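Telomerase reverse transcriptase (PDB 4LMO) extends chromosome ends by reverse-transcribing a template within the telomerase RNA, the chain here being the RNA-binding domain that helps hold that RNA. Local coordinates at residues C96-I101 with R237-A242; D179-S184 with S195-I200; F23-K28 with Q78-H83; E168-I173 with Q203-L208. All coordinates share one frame; numbering follows the deposited sequence.

Interaction 1. Residues C96-I101 with R237-A242; sequences CPLVGI and RQEVWA
Arg237 carries this contact, its guanidinium meeting a backbone carbonyl at its edge and a leucine over one face. Its CG lies anti to the carbonyl carbon, and the chain then bends at chi2 (-90°) and chi3 (-52°), which brings the head up to Cys96 and Leu98. There Arg237 NH1 donates to Cys96 O at 2.7 Å, a bond that is short but bent (139° at the hydrogen). The oxygen lies near the guanidinium plane, whereas the nitrogen stands above the plane of the carbonyl. Leu98 crosses the arginine at about a right angle and sets CD2 over the centre of one guanidinium face, 3.6 Å above its plane. Glu239, bent at chi2, comes to the guanidinium edge from within the helix, and its OE2 forms a salt bridge with Arg237 NH2 at 3.4 Å, the hydrogen bond in it being weak. The same methyl, Leu98 CD2, also meets Val240 CG2 at 3.8 Å, while the poorly ordered Ile101 lays CD1 against Glu239 CB. Cys96 is tied to Cys117 by a disulfide. Arg237 occupies the N-cap position of helix 238-251, and the contact is a strand-to-helix junction clasped by a disulfide-linked loop in the telomerase RNA-binding domain.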
# COMPACT_ATOMS: atom_id res chain seq x y z
N CYS A 96 -10.79 -5.34 -11.50
CA CYS A 96 -11.09 -6.76 -11.36
C CYS A 96 -12.39 -6.99 -10.60
O CYS A 96 -12.38 -7.36 -9.42
CB CYS A 96 -9.92 -7.49 -10.69
SG CYS A 96 -9.97 -9.28 -10.91
N PRO A 97 -13.53 -6.77 -11.28
CA PRO A 97 -14.84 -6.69 -10.64
C PRO A 97 -15.37 -8.02 -10.13
O PRO A 97 -14.94 -9.08 -10.57
CB PRO A 97 -15.75 -6.15 -11.75
CG PRO A 97 -15.11 -6.62 -13.01
CD PRO A 97 -13.63 -6.65 -12.75
N LEU A 98 -16.31 -7.94 -9.19
CA LEU A 98 -16.98 -9.12 -8.65
C LEU A 98 -18.04 -9.62 -9.63
O LEU A 98 -18.68 -8.82 -10.31
CB LEU A 98 -17.60 -8.79 -7.28
CG LEU A 98 -16.67 -8.12 -6.25
CD1 LEU A 98 -17.46 -7.45 -5.13
CD2 LEU A 98 -15.64 -9.09 -5.69
N VAL A 99 -18.19 -10.93 -9.71
CA VAL A 99 -19.21 -11.54 -10.56
C VAL A 99 -20.20 -12.32 -9.69
O VAL A 99 -19.91 -13.44 -9.27
CB VAL A 99 -18.60 -12.47 -11.64
CG1 VAL A 99 -19.67 -12.94 -12.62
CG2 VAL A 99 -17.47 -11.78 -12.39
N GLY A 100 -21.34 -11.70 -9.42
CA GLY A 100 -22.42 -12.32 -8.66
C GLY A 100 -22.04 -12.84 -7.28
O GLY A 100 -22.32 -14.00 -6.96
N ILE A 101 -21.40 -12.00 -6.48
CA ILE A 101 -21.03 -12.39 -5.11
C ILE A 101 -22.12 -12.01 -4.09
O ILE A 101 -22.41 -12.79 -3.18
CB ILE A 101 -19.63 -11.88 -4.67
CG1 ILE A 101 -19.61 -10.37 -4.41
CG2 ILE A 101 -18.55 -12.30 -5.66
CD1 ILE A 101 -19.67 -9.99 -2.94
N ARG A 237 -9.97 -11.55 -5.03
CA ARG A 237 -10.60 -10.45 -4.30
C ARG A 237 -11.11 -11.04 -2.99
O ARG A 237 -11.75 -12.09 -2.99
CB ARG A 237 -11.77 -9.86 -5.09
CG ARG A 237 -11.40 -9.09 -6.35
CD ARG A 237 -11.17 -7.61 -6.08
NE ARG A 237 -12.29 -7.00 -5.37
CZ ARG A 237 -13.28 -6.31 -5.94
NH1 ARG A 237 -13.30 -6.11 -7.25
NH2 ARG A 237 -14.24 -5.80 -5.18
N GLN A 238 -10.82 -10.37 -1.87
CA GLN A 238 -11.11 -10.95 -0.55
C GLN A 238 -12.59 -11.30 -0.37
O GLN A 238 -12.92 -12.21 0.39
CB GLN A 238 -10.59 -10.06 0.59
CG GLN A 238 -11.65 -9.36 1.44
CD GLN A 238 -11.94 -7.95 0.99
OE1 GLN A 238 -11.08 -7.28 0.40
NE2 GLN A 238 -13.15 -7.48 1.27
N GLU A 239 -13.47 -10.60 -1.09
CA GLU A 239 -14.91 -10.88 -1.09
C GLU A 239 -15.20 -12.26 -1.69
O GLU A 239 -16.02 -13.01 -1.15
CB GLU A 239 -15.69 -9.81 -1.86
CG GLU A 239 -15.62 -8.41 -1.27
CD GLU A 239 -14.48 -7.58 -1.83
OE1 GLU A 239 -13.48 -8.16 -2.31
OE2 GLU A 239 -14.59 -6.33 -1.79
N VAL A 240 -14.54 -12.57 -2.79
CA VAL A 240 -14.69 -13.87 -3.45
C VAL A 240 -14.07 -14.97 -2.59
O VAL A 240 -14.58 -16.09 -2.52
CB VAL A 240 -14.07 -13.91 -4.86
CG1 VAL A 240 -14.64 -15.08 -5.66
CG2 VAL A 240 -14.33 -12.61 -5.61
N TRP A 241 -12.97 -14.63 -1.92
CA TRP A 241 -12.31 -15.57 -1.01
C TRP A 241 -13.17 -15.87 0.19
O TRP A 241 -13.27 -17.03 0.61
CB TRP A 241 -10.94 -15.07 -0.58
CG TRP A 241 -10.18 -16.10 0.22
CD1 TRP A 241 -9.95 -16.12 1.59
CD2 TRP A 241 -9.57 -17.34 -0.28
NE1 TRP A 241 -9.24 -17.23 1.96
CE2 TRP A 241 -8.99 -18.01 0.88
CE3 TRP A 241 -9.44 -17.93 -1.54
CZ2 TRP A 241 -8.31 -19.22 0.77
CZ3 TRP A 241 -8.76 -19.15 -1.63
CH2 TRP A 241 -8.21 -19.77 -0.51
N ALA A 242 -13.79 -14.84 0.75
CA ALA A 242 -14.74 -15.00 1.86
C ALA A 242 -15.93 -15.88 1.47
O ALA A 242 -16.44 -16.64 2.30
CB ALA A 242 -15.21 -13.65 2.37

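Interaction 2. Residues D179-S184 with S195-I200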
# COMPACT_ATOMS: atom_id res chain seq x y z
N ASP A 179 12.23 18.00 -5.54
CA ASP A 179 12.49 19.24 -4.80
C ASP A 179 12.17 19.10 -3.32
O ASP A 179 12.81 19.74 -2.47
CB ASP A 179 11.67 20.40 -5.39
CG ASP A 179 12.30 21.02 -6.63
OD1 ASP A 179 13.18 20.39 -7.26
OD2 ASP A 179 11.91 22.15 -6.98
N TRP A 180 11.19 18.25 -3.00
CA TRP A 180 10.69 18.08 -1.64
C TRP A 180 11.70 17.48 -0.69
O TRP A 180 11.48 17.47 0.53
CB TRP A 180 9.40 17.28 -1.63
CG TRP A 180 9.56 15.83 -2.05
CD1 TRP A 180 9.52 15.31 -3.34
CD2 TRP A 180 9.78 14.67 -1.17
NE1 TRP A 180 9.70 13.95 -3.32
CE2 TRP A 180 9.86 13.50 -2.06
CE3 TRP A 180 9.92 14.49 0.20
CZ2 TRP A 180 10.07 12.22 -1.57
CZ3 TRP A 180 10.13 13.19 0.68
CH2 TRP A 180 10.20 12.08 -0.18
N LEU A 181 12.81 16.98 -1.24
CA LEU A 181 13.90 16.42 -0.44
C LEU A 181 14.86 17.51 0.04
O LEU A 181 15.63 17.29 0.98
CB LEU A 181 14.69 15.39 -1.26
CG LEU A 181 14.03 14.11 -1.75
CD1 LEU A 181 14.96 13.39 -2.72
CD2 LEU A 181 13.66 13.19 -0.59
N LYS A 182 14.81 18.66 -0.62
CA LYS A 182 15.84 19.69 -0.49
C LYS A 182 15.52 20.77 0.53
O LYS A 182 14.36 21.10 0.77
CB LYS A 182 16.09 20.35 -1.85
CG LYS A 182 16.32 19.39 -3.00
CD LYS A 182 16.31 20.12 -4.33
CE LYS A 182 16.48 19.15 -5.49
NZ LYS A 182 16.13 19.77 -6.80
N ILE A 183 16.58 21.33 1.13
CA ILE A 183 16.47 22.54 1.94
C ILE A 183 17.09 23.75 1.24
O ILE A 183 17.00 24.88 1.74
CB ILE A 183 17.11 22.38 3.35
CG1 ILE A 183 18.37 21.49 3.30
CG2 ILE A 183 16.10 21.83 4.33
CD1 ILE A 183 19.66 22.25 3.05
N SER A 184 17.72 23.52 0.09
CA SER A 184 18.42 24.56 -0.64
C SER A 184 18.58 24.21 -2.11
O SER A 184 18.90 23.07 -2.45
CB SER A 184 19.80 24.81 -0.02
OG SER A 184 20.40 25.98 -0.54
N SER A 195 23.85 12.06 -0.77
CA SER A 195 23.70 10.81 -0.03
C SER A 195 22.51 10.84 0.93
O SER A 195 21.80 9.85 1.07
CB SER A 195 25.00 10.50 0.73
OG SER A 195 24.81 9.47 1.69
N TYR A 196 22.31 11.98 1.58
CA TYR A 196 21.20 12.16 2.51
C TYR A 196 19.86 12.30 1.77
O TYR A 196 18.83 11.81 2.25
CB TYR A 196 21.45 13.36 3.42
CG TYR A 196 20.49 13.47 4.59
CD1 TYR A 196 20.31 12.41 5.47
CD2 TYR A 196 19.78 14.65 4.82
CE1 TYR A 196 19.44 12.51 6.55
CE2 TYR A 196 18.91 14.76 5.89
CZ TYR A 196 18.74 13.70 6.75
OH TYR A 196 17.88 13.81 7.81
N ARG A 197 19.89 12.96 0.62
CA ARG A 197 18.73 13.05 -0.26
C ARG A 197 18.32 11.67 -0.79
O ARG A 197 17.13 11.34 -0.82
CB ARG A 197 18.99 14.05 -1.40
CG ARG A 197 18.34 15.41 -1.17
CD ARG A 197 19.28 16.59 -1.38
NE ARG A 197 19.38 17.03 -2.77
CZ ARG A 197 19.70 18.27 -3.16
NH1 ARG A 197 19.93 19.22 -2.26
NH2 ARG A 197 19.76 18.56 -4.45
N THR A 198 19.32 10.86 -1.16
CA THR A 198 19.11 9.49 -1.62
C THR A 198 18.53 8.61 -0.50
O THR A 198 17.64 7.79 -0.73
CB THR A 198 20.43 8.86 -2.14
OG1 THR A 198 21.06 9.77 -3.05
CG2 THR A 198 20.17 7.55 -2.86
N GLN A 199 19.04 8.80 0.72
CA GLN A 199 18.59 8.09 1.91
C GLN A 199 17.10 8.32 2.19
O GLN A 199 16.35 7.37 2.43
CB GLN A 199 19.44 8.50 3.12
CG GLN A 199 19.10 7.82 4.43
CD GLN A 199 19.98 8.30 5.58
OE1 GLN A 199 21.21 8.16 5.54
NE2 GLN A 199 19.36 8.88 6.60
N ILE A 200 16.68 9.59 2.16
CA ILE A 200 15.28 9.95 2.41
C ILE A 200 14.37 9.38 1.32
O ILE A 200 13.34 8.76 1.63
CB ILE A 200 15.08 11.48 2.52
CG1 ILE A 200 15.91 12.07 3.66
CG2 ILE A 200 13.61 11.82 2.75
CD1 ILE A 200 16.12 13.56 3.57
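A single 3-10 turn, 179-181, closed by Lys182 N to Asp179 O, leads into a loop that runs beside helix 191-220, coming nearest where the CA atoms of Leu181 and Arg197 are 5.9 Å apart. Leu181 points at the helix and divides its work: CB rests on Arg197 CG, CD1 lies 3.5 Å from the backbone oxygen Arg197 O, and CD2 packs against Ile200 CG2 at 3.6 Å. The same CD2 sits over the rim of one face of the Trp180 ring, so this methyl touches both the indole and the isoleucine. Trp180 reaches Ile200 CG2 with CZ3, and its NE1 is bonded to Leu138 O.

Lys182 and Arg197 bring two cationic chains together. The lysine chain is extended beyond CG and crosses the arginine obliquely, laying CG 3.5 Å above the centre of one guanidinium face; farther along, Lys182 CE is 3.5 Å from Arg197 NH2. Arg197 reaches this position by bending at chi2 and chi3. The two cationic ends are close, Lys182 NZ lying 4.5 Å from Arg197 NH2, and their partners probably offset the repulsion. NZ forms a salt bridge with Asp179 OD1 at 3.0 Å and also bonds Asn176 O, while NH2 bonds Asn176 OD1. Most of the touching residues are buried. The turn and the helix start both fall in a region expected, by similarity, to interact with the RNA template, and the contact fastens that loop onto the long helix of the telomerase RNA-binding domain.

Interaction 3. Residues F23-K28 with Q78-H83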
# COMPACT_ATOMS: atom_id res chain seq x y z
N PHE A 23 -6.23 -1.47 6.58
CA PHE A 23 -5.15 -0.89 5.78
C PHE A 23 -4.43 0.22 6.55
O PHE A 23 -5.08 1.03 7.23
CB PHE A 23 -5.69 -0.36 4.45
CG PHE A 23 -4.67 0.36 3.61
CD1 PHE A 23 -3.58 -0.31 3.08
CD2 PHE A 23 -4.82 1.72 3.33
CE1 PHE A 23 -2.65 0.35 2.29
CE2 PHE A 23 -3.89 2.39 2.55
CZ PHE A 23 -2.80 1.70 2.03
N LEU A 24 -3.11 0.26 6.43
CA LEU A 24 -2.24 1.20 7.15
C LEU A 24 -2.79 2.62 7.31
O LEU A 24 -2.83 3.15 8.43
CB LEU A 24 -0.84 1.23 6.52
CG LEU A 24 0.18 2.27 7.00
CD1 LEU A 24 0.45 2.19 8.50
CD2 LEU A 24 1.47 2.14 6.21
N LEU A 25 -3.20 3.24 6.21
CA LEU A 25 -3.63 4.64 6.22
C LEU A 25 -5.01 4.86 6.83
O LEU A 25 -5.43 5.99 7.05
CB LEU A 25 -3.55 5.24 4.81
CG LEU A 25 -2.19 5.34 4.10
CD1 LEU A 25 -2.34 6.04 2.77
CD2 LEU A 25 -1.15 6.04 4.96
N ASN A 26 -5.73 3.76 7.10
CA ASN A 26 -7.02 3.82 7.78
C ASN A 26 -6.90 3.58 9.28
O ASN A 26 -7.89 3.67 10.01
CB ASN A 26 -8.01 2.83 7.16
CG ASN A 26 -8.52 3.29 5.81
OD1 ASN A 26 -8.49 4.47 5.48
ND2 ASN A 26 -9.01 2.34 5.01
N ARG A 27 -5.69 3.27 9.74
CA ARG A 27 -5.44 3.03 11.15
C ARG A 27 -5.35 4.34 11.93
O ARG A 27 -4.97 5.38 11.38
CB ARG A 27 -4.16 2.21 11.36
CG ARG A 27 -4.37 0.71 11.21
CD ARG A 27 -3.06 -0.03 11.02
NE ARG A 27 -2.30 -0.17 12.27
CZ ARG A 27 -1.08 -0.70 12.34
NH1 ARG A 27 -0.47 -1.15 11.24
NH2 ARG A 27 -0.47 -0.79 13.51
N LYS A 28 -5.74 4.28 13.20
CA LYS A 28 -5.72 5.45 14.07
C LYS A 28 -4.50 5.44 14.98
O LYS A 28 -4.02 4.37 15.37
CB LYS A 28 -7.01 5.51 14.89
CG LYS A 28 -8.26 5.80 14.06
CD LYS A 28 -9.46 6.07 14.94
CE LYS A 28 -10.58 6.75 14.15
NZ LYS A 28 -11.76 7.05 15.00
N GLN A 78 -1.78 16.22 2.07
CA GLN A 78 -2.46 16.09 0.78
C GLN A 78 -2.65 14.61 0.41
O GLN A 78 -3.74 14.21 -0.00
CB GLN A 78 -1.66 16.81 -0.31
CG GLN A 78 -2.39 16.96 -1.64
CD GLN A 78 -1.48 17.45 -2.75
OE1 GLN A 78 -1.75 17.20 -3.93
NE2 GLN A 78 -0.41 18.15 -2.39
N LEU A 79 -1.58 13.83 0.57
CA LEU A 79 -1.61 12.39 0.31
C LEU A 79 -2.70 11.69 1.12
O LEU A 79 -3.47 10.89 0.57
CB LEU A 79 -0.23 11.77 0.63
CG LEU A 79 0.05 10.30 0.29
CD1 LEU A 79 1.56 10.06 0.18
CD2 LEU A 79 -0.56 9.34 1.30
N LEU A 80 -2.77 11.99 2.41
CA LEU A 80 -3.78 11.41 3.29
C LEU A 80 -5.20 11.85 2.92
O LEU A 80 -6.14 11.08 3.06
CB LEU A 80 -3.48 11.74 4.75
CG LEU A 80 -2.33 10.97 5.40
CD1 LEU A 80 -1.98 11.60 6.74
CD2 LEU A 80 -2.68 9.50 5.59
N ARG A 81 -5.33 13.09 2.45
CA ARG A 81 -6.61 13.64 2.03
C ARG A 81 -7.11 12.94 0.76
O ARG A 81 -8.30 12.64 0.63
CB ARG A 81 -6.47 15.14 1.79
CG ARG A 81 -7.66 15.99 2.20
CD ARG A 81 -7.17 17.32 2.74
NE ARG A 81 -6.15 17.91 1.88
CZ ARG A 81 -5.06 18.56 2.30
NH1 ARG A 81 -4.84 18.72 3.60
NH2 ARG A 81 -4.20 19.05 1.42
N GLN A 82 -6.18 12.69 -0.16
CA GLN A 82 -6.49 11.98 -1.40
C GLN A 82 -6.79 10.50 -1.15
O GLN A 82 -7.56 9.89 -1.89
CB GLN A 82 -5.35 12.14 -2.41
CG GLN A 82 -5.21 13.55 -2.97
CD GLN A 82 -4.10 13.68 -4.00
OE1 GLN A 82 -3.71 12.71 -4.65
NE2 GLN A 82 -3.58 14.89 -4.16
N HIS A 83 -6.17 9.94 -0.11
CA HIS A 83 -6.46 8.58 0.33
C HIS A 83 -7.85 8.45 0.89
O HIS A 83 -8.54 7.46 0.63
CB HIS A 83 -5.44 8.11 1.36
CG HIS A 83 -5.94 6.97 2.22
ND1 HIS A 83 -6.16 5.73 1.73
CD2 HIS A 83 -6.27 6.92 3.57
CE1 HIS A 83 -6.61 4.93 2.71
NE2 HIS A 83 -6.68 5.66 3.84
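His83, on helix 73-85, is the flat plate against which a 3-10 turn of the N-terminal part of this helical RNA-binding domain is packed. The imidazole, its CG anti to the backbone N, projects toward 23-26 and is approached by three of its residues. Leu25 covers one face. Its CB stands 3.5 Å from the centroid of the His83 ring, 22° off the normal, in a CH-pi contact displaced toward NE2 and CD2. Phe23 comes tip to tip with the histidine instead: its edge atom CE2 lies 3.7 Å from His83 CE1, with the two ring planes inclined at 51°.

Leu25 then forks. CD1, while staying on the His83 ring, meets Leu79 CD2 at 4.0 Å and CD2 meets Leu80 CD2 at 3.8 Å, so one leucine spans two successive helix residues. Leu43 of helix 40-48 touches all three leucines, and Trp207 and Phe212 of helix 191-220 also pack on Leu25, placing the turn in a buried seam between helices. The other polar atoms of the two side chains also have partners: His83 ND1 bonds Tyr88 OH, and Asn26 ND2 bonds Met20 O. These two bonds help fix the rotation of the imidazole and the amide. Between them His83 NE2 donates to Asn26 OD1 at 2.7 Å, bent to 138° at the hydrogen, with the nitrogen above the carbonyl plane of the amide.

Interaction 4. Residues E168-I173 with Q203-L208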
# COMPACT_ATOMS: atom_id res chain seq x y z
N GLU A 168 17.40 -2.02 -6.73
CA GLU A 168 16.66 -2.25 -7.97
C GLU A 168 15.52 -1.24 -8.10
O GLU A 168 15.19 -0.81 -9.21
CB GLU A 168 16.10 -3.67 -8.00
CG GLU A 168 17.15 -4.76 -8.15
CD GLU A 168 16.60 -6.16 -7.92
OE1 GLU A 168 15.36 -6.32 -7.84
OE2 GLU A 168 17.41 -7.10 -7.80
N LEU A 169 14.93 -0.87 -6.97
CA LEU A 169 13.83 0.08 -6.94
C LEU A 169 14.29 1.49 -7.31
O LEU A 169 13.57 2.22 -7.99
CB LEU A 169 13.18 0.07 -5.55
CG LEU A 169 11.71 0.48 -5.41
CD1 LEU A 169 10.80 -0.44 -6.22
CD2 LEU A 169 11.30 0.48 -3.94
N MET A 170 15.49 1.85 -6.86
CA MET A 170 16.03 3.20 -7.03
C MET A 170 16.84 3.37 -8.31
O MET A 170 17.25 4.48 -8.65
CB MET A 170 16.92 3.57 -5.84
CG MET A 170 16.20 3.72 -4.50
SD MET A 170 15.46 5.35 -4.26
CE MET A 170 16.90 6.42 -4.35
N TRP A 171 17.08 2.27 -9.02
CA TRP A 171 17.97 2.28 -10.18
C TRP A 171 17.52 3.21 -11.26
O TRP A 171 16.42 3.08 -11.80
CB TRP A 171 18.17 0.87 -10.73
CG TRP A 171 19.27 0.78 -11.77
CD1 TRP A 171 20.52 1.39 -11.73
CD2 TRP A 171 19.25 0.02 -13.03
NE1 TRP A 171 21.25 1.07 -12.85
CE2 TRP A 171 20.55 0.25 -13.67
CE3 TRP A 171 18.32 -0.80 -13.66
CZ2 TRP A 171 20.88 -0.32 -14.89
CZ3 TRP A 171 18.67 -1.37 -14.90
CH2 TRP A 171 19.92 -1.13 -15.49
N LYS A 172 18.38 4.18 -11.57
CA LYS A 172 18.14 5.21 -12.59
C LYS A 172 17.08 6.25 -12.22
O LYS A 172 16.70 7.07 -13.05
CB LYS A 172 17.85 4.60 -13.97
CG LYS A 172 19.06 4.01 -14.68
CD LYS A 172 18.69 3.44 -16.04
CE LYS A 172 17.89 2.15 -15.91
NZ LYS A 172 17.60 1.55 -17.24
N ILE A 173 16.60 6.20 -10.98
CA ILE A 173 15.75 7.26 -10.45
C ILE A 173 16.61 8.51 -10.29
O ILE A 173 17.73 8.44 -9.78
CB ILE A 173 15.11 6.88 -9.09
CG1 ILE A 173 14.07 5.75 -9.27
CG2 ILE A 173 14.49 8.09 -8.40
CD1 ILE A 173 12.76 6.16 -9.92
N GLN A 203 13.83 5.64 1.70
CA GLN A 203 12.79 5.38 2.70
C GLN A 203 11.38 5.50 2.13
O GLN A 203 10.53 4.66 2.40
CB GLN A 203 12.93 6.33 3.88
CG GLN A 203 14.01 5.98 4.89
CD GLN A 203 14.16 7.06 5.95
OE1 GLN A 203 14.51 8.20 5.64
NE2 GLN A 203 13.88 6.70 7.19
N PHE A 204 11.15 6.56 1.36
CA PHE A 204 9.82 6.84 0.81
C PHE A 204 9.44 5.83 -0.28
O PHE A 204 8.37 5.23 -0.22
CB PHE A 204 9.74 8.28 0.29
CG PHE A 204 8.49 8.56 -0.51
CD1 PHE A 204 7.26 8.70 0.11
CD2 PHE A 204 8.56 8.70 -1.89
CE1 PHE A 204 6.11 8.96 -0.62
CE2 PHE A 204 7.42 8.96 -2.64
CZ PHE A 204 6.19 9.10 -2.00
N LEU A 205 10.31 5.66 -1.26
CA LEU A 205 10.08 4.69 -2.34
C LEU A 205 9.92 3.27 -1.80
O LEU A 205 9.06 2.52 -2.27
CB LEU A 205 11.19 4.77 -3.39
CG LEU A 205 10.94 5.57 -4.68
CD1 LEU A 205 10.20 6.88 -4.46
CD2 LEU A 205 12.24 5.83 -5.44
N ALA A 206 10.73 2.91 -0.81
CA ALA A 206 10.65 1.59 -0.18
C ALA A 206 9.37 1.43 0.63
O ALA A 206 8.76 0.35 0.61
CB ALA A 206 11.87 1.31 0.68
N TRP A 207 8.97 2.49 1.33
CA TRP A 207 7.68 2.51 2.04
C TRP A 207 6.55 2.36 1.08
O TRP A 207 5.58 1.65 1.36
CB TRP A 207 7.50 3.80 2.83
CG TRP A 207 6.12 3.91 3.45
CD1 TRP A 207 5.67 3.34 4.64
CD2 TRP A 207 4.95 4.65 2.92
NE1 TRP A 207 4.35 3.65 4.87
CE2 TRP A 207 3.86 4.43 3.88
CE3 TRP A 207 4.71 5.43 1.79
CZ2 TRP A 207 2.60 4.99 3.70
CZ3 TRP A 207 3.43 5.98 1.62
CH2 TRP A 207 2.41 5.77 2.55
N LEU A 208 6.66 3.03 -0.06
CA LEU A 208 5.61 3.07 -1.07
C LEU A 208 5.30 1.68 -1.63
O LEU A 208 4.15 1.37 -1.94
CB LEU A 208 6.01 4.04 -2.19
CG LEU A 208 4.95 4.82 -2.96
CD1 LEU A 208 4.00 5.56 -2.03
CD2 LEU A 208 5.62 5.80 -3.91
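Helix-to-turn packing in the all-helical part of the telomerase RNA-binding domain joins the region of helix 166-169 and the turn that follows to the middle of the long helix 191-220. From Met170 to Ile173 the chain makes a type II beta turn, closed by Ile173 N donating to Met170 O at 3.0 Å; Lys172 occupies the turn position with positive phi (71°). The turn brings Met170 and Ile173 to the same helix as Leu169, and residues 171-173 begin a region expected, by similarity, to interact with the RNA template.

No hydrogen bond crosses between the two segments, and the join is made by apolar side chains. Leu169, with CG anti to the backbone N, reaches with one branch: its CD2 lies 3.5 Å from the backbone oxygen of Leu205 and 4.0 Å from Ala206 CA, lying along the helix backbone more than against a side chain. That oxygen is hydrogen-bonded to Tyr148 OH of helix 142-158, so leucine methyl and tyrosine hydroxyl meet at one carbonyl. Leu205 points back at the turn and is the most heavily engaged residue of the contact. Its chi1 of -99° is away from the usual staggered positions, and its CD2 touches both Met170 and Ile173. From the turn, Ile173 offers CG1 to this methyl at 4.2 Å. Met170 crosses Leu205 obliquely, its chain bent at chi2 (-84°) and chi3, which curls the thioether over the leucine and leaves Met170 SD 3.5 Å from Leu205 CD2.

In the fold
Helix 191-220 supplies one side of both interaction 2 and interaction 4, whose centres are 13 Å apart and which meet directly through Trp180 on Phe204 and Met170 on Thr198. Another side of that helix meets interaction 3: Trp207 of 203-208 packs on Leu24 and Leu25, so the N-terminal turn and the later turns all pack on the same helix, 191-220. Interactions 2 and 3 are buried and combine apolar packing with polar groups that have partners, whereas interaction 4, only partly buried, is apolar throughout. Interaction 1 stands apart, touching none of the others, about 42 Å from interaction 2 between centres; partly buried, it joins an arginine-carbonyl hydrogen bond to apolar packing, next to a disulfide.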